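Local coordinates for protein collectin placenta 1 (Mus musculus, PDB 2OX9) that binds glycans such as Lewis(x), found on leukocyte surfaces, through the calcium-dependent C-type lectin domain of a scavenger receptor, at residues N87-Q92 / G108-G113; H39-N44 / Q50-H55; H8-T13 / Y17-E22. All blocks are in the same frame, centred on the assembly; numbering follows the deposited sequence.

Contact 1: residues N87-Q92 / G108-G113; sequences NWKAGQ and GLIYAG. With CA (calcium ion), chain J; FUC (alpha-L-fucopyranose), chain E; GAL (beta-D-galactopyranose), chain B.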
loop_
_atom_site.group_PDB
_atom_site.type_symbol
_atom_site.label_atom_id
_atom_site.label_comp_id
_atom_site.label_asym_id
_atom_site.label_seq_id
_atom_site.Cartn_x
_atom_site.Cartn_y
_atom_site.Cartn_z
ATOM N N ASN A 87 0.547 5.531 -9.698
ATOM C CA ASN A 87 1.073 4.490 -10.570
ATOM C C ASN A 87 0.029 3.414 -10.828
ATOM O O ASN A 87 0.338 2.232 -10.797
ATOM C CB ASN A 87 2.338 3.874 -9.950
ATOM C CG ASN A 87 3.115 2.996 -10.933
ATOM O OD1 ASN A 87 3.169 3.276 -12.133
ATOM N ND2 ASN A 87 3.745 1.944 -10.415
ATOM N N TRP A 88 -1.217 3.822 -11.063
ATOM C CA TRP A 88 -2.270 2.850 -11.341
ATOM C C TRP A 88 -1.979 2.154 -12.654
ATOM O O TRP A 88 -1.418 2.753 -13.561
ATOM C CB TRP A 88 -3.644 3.516 -11.502
ATOM C CG TRP A 88 -4.139 4.264 -10.311
ATOM C CD1 TRP A 88 -4.184 5.615 -10.160
ATOM C CD2 TRP A 88 -4.704 3.705 -9.124
ATOM N NE1 TRP A 88 -4.751 5.938 -8.949
ATOM C CE2 TRP A 88 -5.079 4.783 -8.291
ATOM C CE3 TRP A 88 -4.936 2.397 -8.682
ATOM C CZ2 TRP A 88 -5.673 4.594 -7.037
ATOM C CZ3 TRP A 88 -5.529 2.205 -7.432
ATOM C CH2 TRP A 88 -5.889 3.301 -6.627
ATOM N N LYS A 89 -2.369 0.891 -12.747
ATOM C CA LYS A 89 -2.226 0.143 -13.983
ATOM C C LYS A 89 -3.326 0.754 -14.862
ATOM O O LYS A 89 -4.331 1.242 -14.342
ATOM C CB LYS A 89 -2.512 -1.339 -13.737
ATOM C CG LYS A 89 -2.569 -2.188 -15.009
ATOM C CD LYS A 89 -2.934 -3.626 -14.686
ATOM C CE LYS A 89 -3.068 -4.465 -15.943
ATOM N NZ LYS A 89 -3.478 -5.851 -15.616
ATOM N N ALA A 90 -3.144 0.733 -16.178
ATOM C CA ALA A 90 -4.141 1.303 -17.077
ATOM C C ALA A 90 -5.486 0.606 -16.889
ATOM O O ALA A 90 -5.562 -0.622 -16.887
ATOM C CB ALA A 90 -3.674 1.165 -18.529
ATOM N N GLY A 91 -6.546 1.392 -16.734
ATOM C CA GLY A 91 -7.864 0.812 -16.539
ATOM C C GLY A 91 -8.264 0.815 -15.075
ATOM O O GLY A 91 -9.446 0.725 -14.741
ATOM N N GLN A 92 -7.270 0.909 -14.200
ATOM C CA GLN A 92 -7.506 0.948 -12.760
ATOM C C GLN A 92 -7.418 2.393 -12.280
ATOM O O GLN A 92 -6.734 3.207 -12.894
ATOM C CB GLN A 92 -6.458 0.108 -12.031
ATOM C CG GLN A 92 -6.506 -1.350 -12.391
ATOM C CD GLN A 92 -7.910 -1.903 -12.314
ATOM O OE1 GLN A 92 -8.542 -1.870 -11.259
ATOM N NE2 GLN A 92 -8.409 -2.414 -13.437
ATOM N N GLY A 108 -3.234 -1.503 -3.609
ATOM C CA GLY A 108 -2.127 -2.424 -3.444
ATOM C C GLY A 108 -1.291 -2.559 -4.704
ATOM O O GLY A 108 -1.736 -2.222 -5.807
ATOM N N LEU A 109 -0.066 -3.052 -4.531
ATOM C CA LEU A 109 0.871 -3.238 -5.632
ATOM C C LEU A 109 0.715 -4.617 -6.279
ATOM O O LEU A 109 0.706 -5.641 -5.587
ATOM C CB LEU A 109 2.315 -3.083 -5.114
ATOM C CG LEU A 109 2.628 -1.806 -4.317
ATOM C CD1 LEU A 109 4.063 -1.799 -3.837
ATOM C CD2 LEU A 109 2.379 -0.609 -5.190
ATOM N N ILE A 110 0.582 -4.644 -7.602
ATOM C CA ILE A 110 0.459 -5.909 -8.318
ATOM C C ILE A 110 1.671 -6.099 -9.240
ATOM O O ILE A 110 2.766 -5.638 -8.920
ATOM C CB ILE A 110 -0.857 -5.979 -9.128
ATOM C CG1 ILE A 110 -1.017 -4.722 -9.980
ATOM C CG2 ILE A 110 -2.039 -6.151 -8.172
ATOM C CD1 ILE A 110 -2.234 -4.757 -10.878
ATOM N N TYR A 111 1.483 -6.760 -10.378
ATOM C CA TYR A 111 2.606 -7.008 -11.278
ATOM C C TYR A 111 3.367 -5.748 -11.670
ATOM O O TYR A 111 2.778 -4.691 -11.908
ATOM C CB TYR A 111 2.146 -7.724 -12.550
ATOM C CG TYR A 111 3.302 -8.154 -13.432
ATOM C CD1 TYR A 111 4.235 -9.092 -12.983
ATOM C CD2 TYR A 111 3.482 -7.596 -14.695
ATOM C CE1 TYR A 111 5.327 -9.463 -13.778
ATOM C CE2 TYR A 111 4.560 -7.955 -15.493
ATOM C CZ TYR A 111 5.479 -8.889 -15.032
ATOM O OH TYR A 111 6.540 -9.247 -15.835
ATOM N N ALA A 112 4.689 -5.868 -11.727
ATOM C CA ALA A 112 5.541 -4.754 -12.124
ATOM C C ALA A 112 5.421 -3.544 -11.206
ATOM O O ALA A 112 5.874 -2.450 -11.546
ATOM C CB ALA A 112 5.216 -4.349 -13.582
ATOM N N GLY A 113 4.826 -3.733 -10.037
ATOM C CA GLY A 113 4.684 -2.627 -9.109
ATOM C C GLY A 113 3.498 -1.700 -9.358
ATOM O O GLY A 113 3.261 -0.784 -8.571
HETATM CA CA CA J . -9.343 -3.047 -9.275
HETATM C C1 FUC E . -6.255 -8.243 -14.692
HETATM C C2 FUC E . -6.805 -7.531 -15.935
HETATM C C3 FUC E . -7.830 -6.477 -15.529
HETATM C C4 FUC E . -7.218 -5.514 -14.513
HETATM C C5 FUC E . -6.697 -6.299 -13.307
HETATM C C6 FUC E . -5.997 -5.405 -12.294
HETATM O O2 FUC E . -7.421 -8.477 -16.796
HETATM O O3 FUC E . -8.263 -5.764 -16.676
HETATM O O4 FUC E . -6.149 -4.800 -15.114
HETATM O O5 FUC E . -5.741 -7.296 -13.742
HETATM C C1 GAL B . -8.656 -8.222 -10.862
HETATM C C2 GAL B . -8.331 -7.140 -9.836
HETATM C C3 GAL B . -9.600 -6.387 -9.430
HETATM C C4 GAL B . -10.354 -5.883 -10.665
HETATM C C5 GAL B . -10.570 -7.026 -11.669
HETATM C C6 GAL B . -11.192 -6.546 -12.967
HETATM O O2 GAL B . -7.751 -7.739 -8.688
HETATM O O3 GAL B . -9.243 -5.283 -8.617
HETATM O O4 GAL B . -9.619 -4.837 -11.277
HETATM O O5 GAL B . -9.306 -7.642 -12.005
HETATM O O6 GAL B . -11.678 -7.637 -13.737
HETATM O O HOH W 1 6.475 0.091 -10.634
#

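Contact 2: residues H39-N44 / Q50-H55; sequences HLVFIN and QWIKKH. With CA (calcium ion), chain L.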
loop_
_atom_site.group_PDB
_atom_site.type_symbol
_atom_site.label_atom_id
_atom_site.label_comp_id
_atom_site.label_asym_id
_atom_site.label_seq_id
_atom_site.Cartn_x
_atom_site.Cartn_y
_atom_site.Cartn_z
ATOM N N HIS A 39 3.375 3.051 9.456
ATOM C CA HIS A 39 2.108 3.121 8.739
ATOM C C HIS A 39 2.214 2.367 7.416
ATOM O O HIS A 39 3.315 2.154 6.905
ATOM C CB HIS A 39 1.729 4.581 8.462
ATOM C CG HIS A 39 2.723 5.316 7.619
ATOM N ND1 HIS A 39 2.772 5.193 6.245
ATOM C CD2 HIS A 39 3.730 6.154 7.958
ATOM C CE1 HIS A 39 3.769 5.920 5.777
ATOM N NE2 HIS A 39 4.365 6.515 6.795
ATOM N N LEU A 40 1.079 1.926 6.883
ATOM C CA LEU A 40 1.107 1.251 5.582
ATOM C C LEU A 40 1.791 2.267 4.671
ATOM O O LEU A 40 1.472 3.452 4.702
ATOM C CB LEU A 40 -0.308 0.945 5.105
ATOM C CG LEU A 40 -0.943 -0.308 5.731
ATOM C CD1 LEU A 40 -2.426 -0.361 5.394
ATOM C CD2 LEU A 40 -0.235 -1.554 5.203
ATOM N N VAL A 41 2.738 1.797 3.871
ATOM C CA VAL A 41 3.528 2.655 2.993
ATOM C C VAL A 41 2.831 3.731 2.141
ATOM O O VAL A 41 1.795 3.491 1.498
ATOM C CB VAL A 41 4.419 1.776 2.045
ATOM C CG1 VAL A 41 3.578 1.237 0.875
ATOM C CG2 VAL A 41 5.597 2.588 1.542
ATOM N N PHE A 42 3.411 4.926 2.163
ATOM C CA PHE A 42 2.940 6.053 1.353
ATOM C C PHE A 42 4.003 6.192 0.265
ATOM O O PHE A 42 5.167 6.448 0.560
ATOM C CB PHE A 42 2.896 7.360 2.159
ATOM C CG PHE A 42 1.938 7.343 3.322
ATOM C CD1 PHE A 42 1.965 8.370 4.265
ATOM C CD2 PHE A 42 1.021 6.309 3.486
ATOM C CE1 PHE A 42 1.105 8.367 5.348
ATOM C CE2 PHE A 42 0.150 6.298 4.574
ATOM C CZ PHE A 42 0.196 7.334 5.509
ATOM N N ILE A 43 3.611 6.026 -0.988
ATOM C CA ILE A 43 4.570 6.122 -2.088
ATOM C C ILE A 43 4.442 7.514 -2.702
ATOM O O ILE A 43 3.492 7.789 -3.431
ATOM C CB ILE A 43 4.287 5.027 -3.133
ATOM C CG1 ILE A 43 4.282 3.656 -2.439
ATOM C CG2 ILE A 43 5.345 5.061 -4.239
ATOM C CD1 ILE A 43 3.932 2.497 -3.355
ATOM N N ASN A 44 5.416 8.375 -2.401
ATOM C CA ASN A 44 5.406 9.766 -2.848
ATOM C C ASN A 44 6.231 10.143 -4.082
ATOM O O ASN A 44 6.224 11.304 -4.481
ATOM C CB ASN A 44 5.852 10.674 -1.695
ATOM C CG ASN A 44 5.329 10.219 -0.346
ATOM O OD1 ASN A 44 5.881 9.308 0.285
ATOM N ND2 ASN A 44 4.251 10.847 0.103
ATOM N N GLN A 50 10.109 2.786 -7.538
ATOM C CA GLN A 50 11.036 1.874 -8.188
ATOM C C GLN A 50 11.758 0.994 -7.175
ATOM O O GLN A 50 11.919 -0.211 -7.392
ATOM C CB GLN A 50 12.070 2.655 -8.994
ATOM C CG GLN A 50 11.941 2.510 -10.509
ATOM C CD GLN A 50 11.982 1.060 -10.975
ATOM O OE1 GLN A 50 12.907 0.311 -10.650
ATOM N NE2 GLN A 50 10.973 0.658 -11.744
ATOM N N TRP A 51 12.208 1.604 -6.085
ATOM C CA TRP A 51 12.918 0.878 -5.034
ATOM C C TRP A 51 11.967 -0.147 -4.414
ATOM O O TRP A 51 12.363 -1.271 -4.104
ATOM C CB TRP A 51 13.396 1.853 -3.956
ATOM C CG TRP A 51 14.231 1.222 -2.890
ATOM C CD1 TRP A 51 15.556 0.910 -2.960
ATOM C CD2 TRP A 51 13.784 0.793 -1.604
ATOM N NE1 TRP A 51 15.967 0.312 -1.792
ATOM C CE2 TRP A 51 14.896 0.222 -0.943
ATOM C CE3 TRP A 51 12.549 0.830 -0.944
ATOM C CZ2 TRP A 51 14.810 -0.309 0.343
ATOM C CZ3 TRP A 51 12.463 0.298 0.342
ATOM C CH2 TRP A 51 13.585 -0.262 0.969
ATOM N N ILE A 52 10.708 0.244 -4.233
ATOM C CA ILE A 52 9.727 -0.666 -3.656
ATOM C C ILE A 52 9.439 -1.815 -4.613
ATOM O O ILE A 52 9.307 -2.970 -4.189
ATOM C CB ILE A 52 8.409 0.069 -3.319
ATOM C CG1 ILE A 52 8.599 0.902 -2.052
ATOM C CG2 ILE A 52 7.270 -0.933 -3.116
ATOM C CD1 ILE A 52 7.376 1.734 -1.676
ATOM N N LYS A 53 9.365 -1.491 -5.905
ATOM C CA LYS A 53 9.087 -2.478 -6.939
ATOM C C LYS A 53 10.062 -3.659 -6.903
ATOM O O LYS A 53 9.660 -4.816 -7.014
ATOM C CB LYS A 53 9.146 -1.817 -8.323
ATOM C CG LYS A 53 8.958 -2.786 -9.477
ATOM C CD LYS A 53 9.426 -2.183 -10.782
ATOM C CE LYS A 53 9.454 -3.226 -11.883
ATOM N NZ LYS A 53 9.847 -2.628 -13.181
ATOM N N LYS A 54 11.343 -3.374 -6.734
ATOM C CA LYS A 54 12.327 -4.449 -6.725
ATOM C C LYS A 54 12.295 -5.340 -5.485
ATOM O O LYS A 54 12.858 -6.440 -5.491
ATOM C CB LYS A 54 13.718 -3.866 -6.959
ATOM C CG LYS A 54 13.922 -3.437 -8.414
ATOM C CD LYS A 54 14.955 -2.347 -8.530
ATOM C CE LYS A 54 15.064 -1.832 -9.954
ATOM N NZ LYS A 54 15.827 -0.544 -9.998
ATOM N N HIS A 55 11.636 -4.874 -4.431
ATOM C CA HIS A 55 11.511 -5.653 -3.205
ATOM C C HIS A 55 10.181 -6.401 -3.123
ATOM O O HIS A 55 9.913 -7.092 -2.136
ATOM C CB HIS A 55 11.617 -4.759 -1.974
ATOM C CG HIS A 55 13.016 -4.382 -1.624
ATOM N ND1 HIS A 55 13.624 -3.247 -2.111
ATOM C CD2 HIS A 55 13.941 -5.008 -0.860
ATOM C CE1 HIS A 55 14.866 -3.189 -1.663
ATOM N NE2 HIS A 55 15.082 -4.246 -0.901
HETATM CA CA CA L . 6.947 7.375 1.666
HETATM O O HOH W 2 8.582 8.864 2.006
HETATM O O HOH W 3 5.771 8.755 3.196
#

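Contact 3: residues H8-T13 / Y17-E22; sequences HWKNFT and YYFSLE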
loop_
_atom_site.group_PDB
_atom_site.type_symbol
_atom_site.label_atom_id
_atom_site.label_comp_id
_atom_site.label_asym_id
_atom_site.label_seq_id
_atom_site.Cartn_x
_atom_site.Cartn_y
_atom_site.Cartn_z
ATOM N N HIS A 8 15.041 -6.948 9.848
ATOM C CA HIS A 8 13.833 -7.253 9.072
ATOM C C HIS A 8 13.363 -6.058 8.266
ATOM O O HIS A 8 12.504 -6.191 7.401
ATOM C CB HIS A 8 12.674 -7.722 9.956
ATOM C CG HIS A 8 12.863 -9.091 10.523
ATOM N ND1 HIS A 8 13.212 -9.308 11.837
ATOM C CD2 HIS A 8 12.771 -10.313 9.950
ATOM C CE1 HIS A 8 13.324 -10.607 12.052
ATOM N NE2 HIS A 8 13.060 -11.239 10.922
ATOM N N TRP A 9 13.917 -4.887 8.559
ATOM C CA TRP A 9 13.546 -3.675 7.832
ATOM C C TRP A 9 14.613 -3.279 6.816
ATOM O O TRP A 9 15.804 -3.516 7.030
ATOM C CB TRP A 9 13.313 -2.525 8.808
ATOM C CG TRP A 9 12.134 -2.762 9.698
ATOM C CD1 TRP A 9 12.027 -3.702 10.685
ATOM C CD2 TRP A 9 10.883 -2.069 9.666
ATOM N NE1 TRP A 9 10.784 -3.638 11.266
ATOM C CE2 TRP A 9 10.062 -2.643 10.661
ATOM C CE3 TRP A 9 10.372 -1.017 8.892
ATOM C CZ2 TRP A 9 8.761 -2.202 10.901
ATOM C CZ3 TRP A 9 9.076 -0.583 9.135
ATOM C CH2 TRP A 9 8.287 -1.175 10.130
ATOM N N LYS A 10 14.176 -2.681 5.711
ATOM C CA LYS A 10 15.076 -2.237 4.653
ATOM C C LYS A 10 15.134 -0.715 4.666
ATOM O O LYS A 10 14.128 -0.053 4.926
ATOM C CB LYS A 10 14.567 -2.671 3.278
ATOM C CG LYS A 10 14.377 -4.170 3.078
ATOM C CD LYS A 10 15.695 -4.918 3.115
ATOM C CE LYS A 10 15.507 -6.337 2.611
ATOM N NZ LYS A 10 14.433 -7.029 3.376
ATOM N N ASN A 11 16.298 -0.161 4.356
ATOM C CA ASN A 11 16.431 1.282 4.333
ATOM C C ASN A 11 16.477 1.864 2.919
ATOM O O ASN A 11 17.010 1.257 1.986
ATOM C CB ASN A 11 17.680 1.712 5.097
ATOM C CG ASN A 11 18.955 1.359 4.368
ATOM O OD1 ASN A 11 19.256 0.184 4.150
ATOM N ND2 ASN A 11 19.716 2.379 3.978
ATOM N N PHE A 12 15.871 3.033 2.774
ATOM C CA PHE A 12 15.856 3.783 1.523
ATOM C C PHE A 12 15.866 5.229 2.008
ATOM O O PHE A 12 14.935 5.656 2.676
ATOM C CB PHE A 12 14.591 3.520 0.716
ATOM C CG PHE A 12 14.529 4.310 -0.562
ATOM C CD1 PHE A 12 15.479 4.114 -1.557
ATOM C CD2 PHE A 12 13.541 5.270 -0.758
ATOM C CE1 PHE A 12 15.449 4.864 -2.732
ATOM C CE2 PHE A 12 13.502 6.024 -1.931
ATOM C CZ PHE A 12 14.454 5.822 -2.915
ATOM N N THR A 13 16.910 5.977 1.659
ATOM C CA THR A 13 17.077 7.349 2.134
ATOM C C THR A 13 16.984 7.295 3.657
ATOM O O THR A 13 17.639 6.448 4.273
ATOM C CB THR A 13 16.024 8.339 1.548
ATOM O OG1 THR A 13 14.704 7.951 1.938
ATOM C CG2 THR A 13 16.116 8.369 0.035
ATOM N N TYR A 17 11.579 0.345 5.752
ATOM C CA TYR A 17 10.413 -0.354 5.245
ATOM C C TYR A 17 10.422 -1.816 5.621
ATOM O O TYR A 17 11.483 -2.441 5.716
ATOM C CB TYR A 17 10.353 -0.254 3.720
ATOM C CG TYR A 17 10.401 1.158 3.184
ATOM C CD1 TYR A 17 11.582 1.893 3.212
ATOM C CD2 TYR A 17 9.263 1.757 2.646
ATOM C CE1 TYR A 17 11.633 3.192 2.716
ATOM C CE2 TYR A 17 9.302 3.055 2.144
ATOM C CZ TYR A 17 10.493 3.765 2.183
ATOM O OH TYR A 17 10.541 5.043 1.677
ATOM N N TYR A 18 9.223 -2.347 5.821
ATOM C CA TYR A 18 9.040 -3.744 6.163
ATOM C C TYR A 18 8.156 -4.385 5.097
ATOM O O TYR A 18 6.988 -4.015 4.937
ATOM C CB TYR A 18 8.377 -3.873 7.540
ATOM C CG TYR A 18 8.062 -5.306 7.919
ATOM C CD1 TYR A 18 9.086 -6.233 8.112
ATOM C CD2 TYR A 18 6.742 -5.742 8.056
ATOM C CE1 TYR A 18 8.805 -7.559 8.430
ATOM C CE2 TYR A 18 6.450 -7.070 8.377
ATOM C CZ TYR A 18 7.487 -7.972 8.561
ATOM O OH TYR A 18 7.216 -9.289 8.880
ATOM N N PHE A 19 8.720 -5.332 4.356
ATOM C CA PHE A 19 7.974 -6.035 3.322
ATOM C C PHE A 19 7.505 -7.336 3.968
ATOM O O PHE A 19 8.258 -8.298 4.101
ATOM C CB PHE A 19 8.878 -6.275 2.115
ATOM C CG PHE A 19 9.372 -5.009 1.486
ATOM C CD1 PHE A 19 10.541 -4.399 1.937
ATOM C CD2 PHE A 19 8.651 -4.404 0.468
ATOM C CE1 PHE A 19 10.985 -3.204 1.385
ATOM C CE2 PHE A 19 9.081 -3.208 -0.098
ATOM C CZ PHE A 19 10.257 -2.603 0.365
ATOM N N SER A 20 6.247 -7.325 4.395
ATOM C CA SER A 20 5.637 -8.432 5.116
ATOM C C SER A 20 5.653 -9.831 4.525
ATOM O O SER A 20 5.649 -10.030 3.314
ATOM C CB SER A 20 4.184 -8.093 5.443
ATOM O OG SER A 20 3.334 -8.491 4.384
ATOM N N LEU A 21 5.682 -10.799 5.434
ATOM C CA LEU A 21 5.605 -12.200 5.085
ATOM C C LEU A 21 4.193 -12.540 5.541
ATOM O O LEU A 21 3.634 -13.575 5.182
ATOM C CB LEU A 21 6.628 -13.019 5.865
ATOM C CG LEU A 21 8.082 -12.782 5.456
ATOM C CD1 LEU A 21 8.977 -13.767 6.199
ATOM C CD2 LEU A 21 8.231 -12.961 3.953
ATOM N N GLU A 22 3.625 -11.632 6.334
ATOM C CA GLU A 22 2.272 -11.794 6.847
ATOM C C GLU A 22 1.285 -11.408 5.750
ATOM O O GLU A 22 1.556 -10.507 4.957
ATOM C CB GLU A 22 2.039 -10.896 8.073
ATOM C CG GLU A 22 2.827 -11.269 9.335
ATOM C CD GLU A 22 4.231 -10.680 9.368
ATOM O OE1 GLU A 22 4.673 -10.109 8.346
ATOM O OE2 GLU A 22 4.897 -10.791 10.423
HETATM O O HOH W 4 11.475 -6.108 4.798
#

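Contact 1: residues N87-Q92 / G108-G113
The hydrocarbon part of Lys89 passes across the end of Ile110 at about a right angle, with Lys89 CD 4.0 Å from Ile110 CD1. This is the apolar part of the contact, and it is small: the two segments bury only 135 Å² between them. Ile110 CD1 also lies 4.1 Å from C6 of the fucose, so one methyl group meets both the lysine stem and the methyl end of the sugar.

Polar bonding takes over where the lysine chain ends. Its CG stands opposite the backbone N (chi1 172°) and the later torsions are all extended, which carries the ammonium group past Ile110 to the ligand. There Lys89 NZ donates to O4 of the fucose at 2.9 Å and forms a second, weak bond to the ring oxygen O5. At the other end of the contact Asn87 ND2 approaches Gly113 O to 3.3 Å, and a water bridges the segments by donating to Ala112 O and accepting weakly from Asn87 ND2.

Backbone bonds shape each segment separately. A type II turn from Lys89 to Gln92 is closed by Gln92 N bonding to Lys89 O, while Gly113 N bonds back to Ile110 O.

Metal coordination brings in the second sugar. Gln92 joins Asp94, Glu104, Asn116 and Asp117 round a calcium ion that galactose reaches through O3 and O4, as expected of the primary sugar site of a C-type lectin.

Segment 108-113 takes in the end of strand 106-109, which pairs with strand 115-118, and the turn after it. Asn87 and Lys89 share backbone bonds with Trp115 of that neighbouring strand, Ile110 rests on its Phe118, and Leu109 reaches Ile52 of helix 46-54.

Contact 2: residues H39-N44 / Q50-H55
Ile52 points its terminal methyl group between Val41 and Ile43, and that one atom makes all the close approaches from the helix side. Against Val41 the isoleucine slides past in the opposite direction, bringing Ile52 CD1 to 3.8 Å from Val41 CG2. It meets Ile43 at a slant instead, with Ile52 CD1 3.7 Å from Ile43 CG1 and only slightly farther from Ile43 CD1. In Val41 it is the branch anti to the backbone N, CG2, that does the touching. All three residues are buried.

Phe42, between these two, turns away from the helix and pairs with a histidine of its own segment. His39 ND1 lies over the centre of the Phe42 ring, 3.2 Å above its plane, while Phe42 CE1 sits over the imidazole toward its rim. A bond from His39 ND1 to Leu40 O, 2.7 Å long, fixes the imidazole's rotation; the donor approaches from well above the carbonyl plane.

The helix end carries a comparable pairing. His55 ND1 donates almost straight (175°) to Trp51 O, which lies in the imidazole plane, and His55 CE1 overhangs one face of the Trp51 indole.

The same loop also binds a metal: the carbonyl oxygen Phe42 O holds a calcium ion at 2.3 Å and the side-chain oxygen Asn44 OD1 at 2.6 Å, and two waters together with Glu48 and Glu129 take further positions. Helix 46-54 packed on the segment that follows strand 39-40, with Glu48 of that helix joining the same ion, makes up a calcium site distinct from the sugar-binding one, within the C-type lectin fold.

Contact 3: residues H8-T13 / Y17-E22
One face of the Trp9 indole is covered by Tyr18 CB, which stands 3.5 Å from the centroid of the six-membered ring and only 1° off its normal, a clear CH-pi contact. The Tyr18 phenol itself lies obliquely to the five-membered ring. At the edge of that phenol, in its plane, is His8 O, 3.5 Å from Tyr18 CD1. Lys10 O lies likewise in the plane of the Tyr17 ring, at its edge. The Tyr17 hydroxyl in turn approaches the edge of Phe12, whose CB is 3.6 Å from Tyr17 CE1. Phe19 receives Lys10 CG at its edge, the lysine crossing it at about a right angle.

These rings are hung on a beta hairpin formed by strands 10-12 and 15-19, which adds an outer pair of strands to the main sheet through strand 125-131. Lys10 and Tyr17 form an antiparallel hydrogen-bonded pair in it: Lys10 N to Tyr17 O and Tyr17 N to Lys10 O are both 2.7 Å, with each donor in the carbonyl plane. Tyr17 O also receives a CA-H...O contact from Trp9 CA at 3.2 Å. Farther along, a water joins His8 O to Phe19 N where the strands diverge.

Beyond the pairing, the Tyr18 hydroxyl donates to Glu22 OE1 at 2.7 Å on its syn lone pair, and Leu21 N reaches the same oxygen from above the carboxylate plane. Tyr17 OH is hydrogen-bonded to Glu48 OE1, an oxygen that also binds the nearby calcium ion, so this tyrosine probably steadies that carboxylate. The Phe12 ring stacks on Trp51 of helix 46-54, and Lys130 makes a cation-pi contact with Trp9.

In the fold
Along the chain the contacts follow one another without overlap: contact 3 first, then contact 2, then contact 1. In space contact 2 lies about 9 Å from contact 3 and about 13 Å from contact 1, centre to centre, while contacts 1 and 3 are about 20 Å apart and do not touch. Helix 46-54 links them. Trp51 packs against Asn11, Phe12 and Tyr17 of contact 3, and Ile52 meets Leu109 of contact 1, which also touches Ile43. All three reach the same mixed sheet. Touching side chains thus connect the N-terminal hairpin, past one calcium site, to the loops where calcium and glycan are bound.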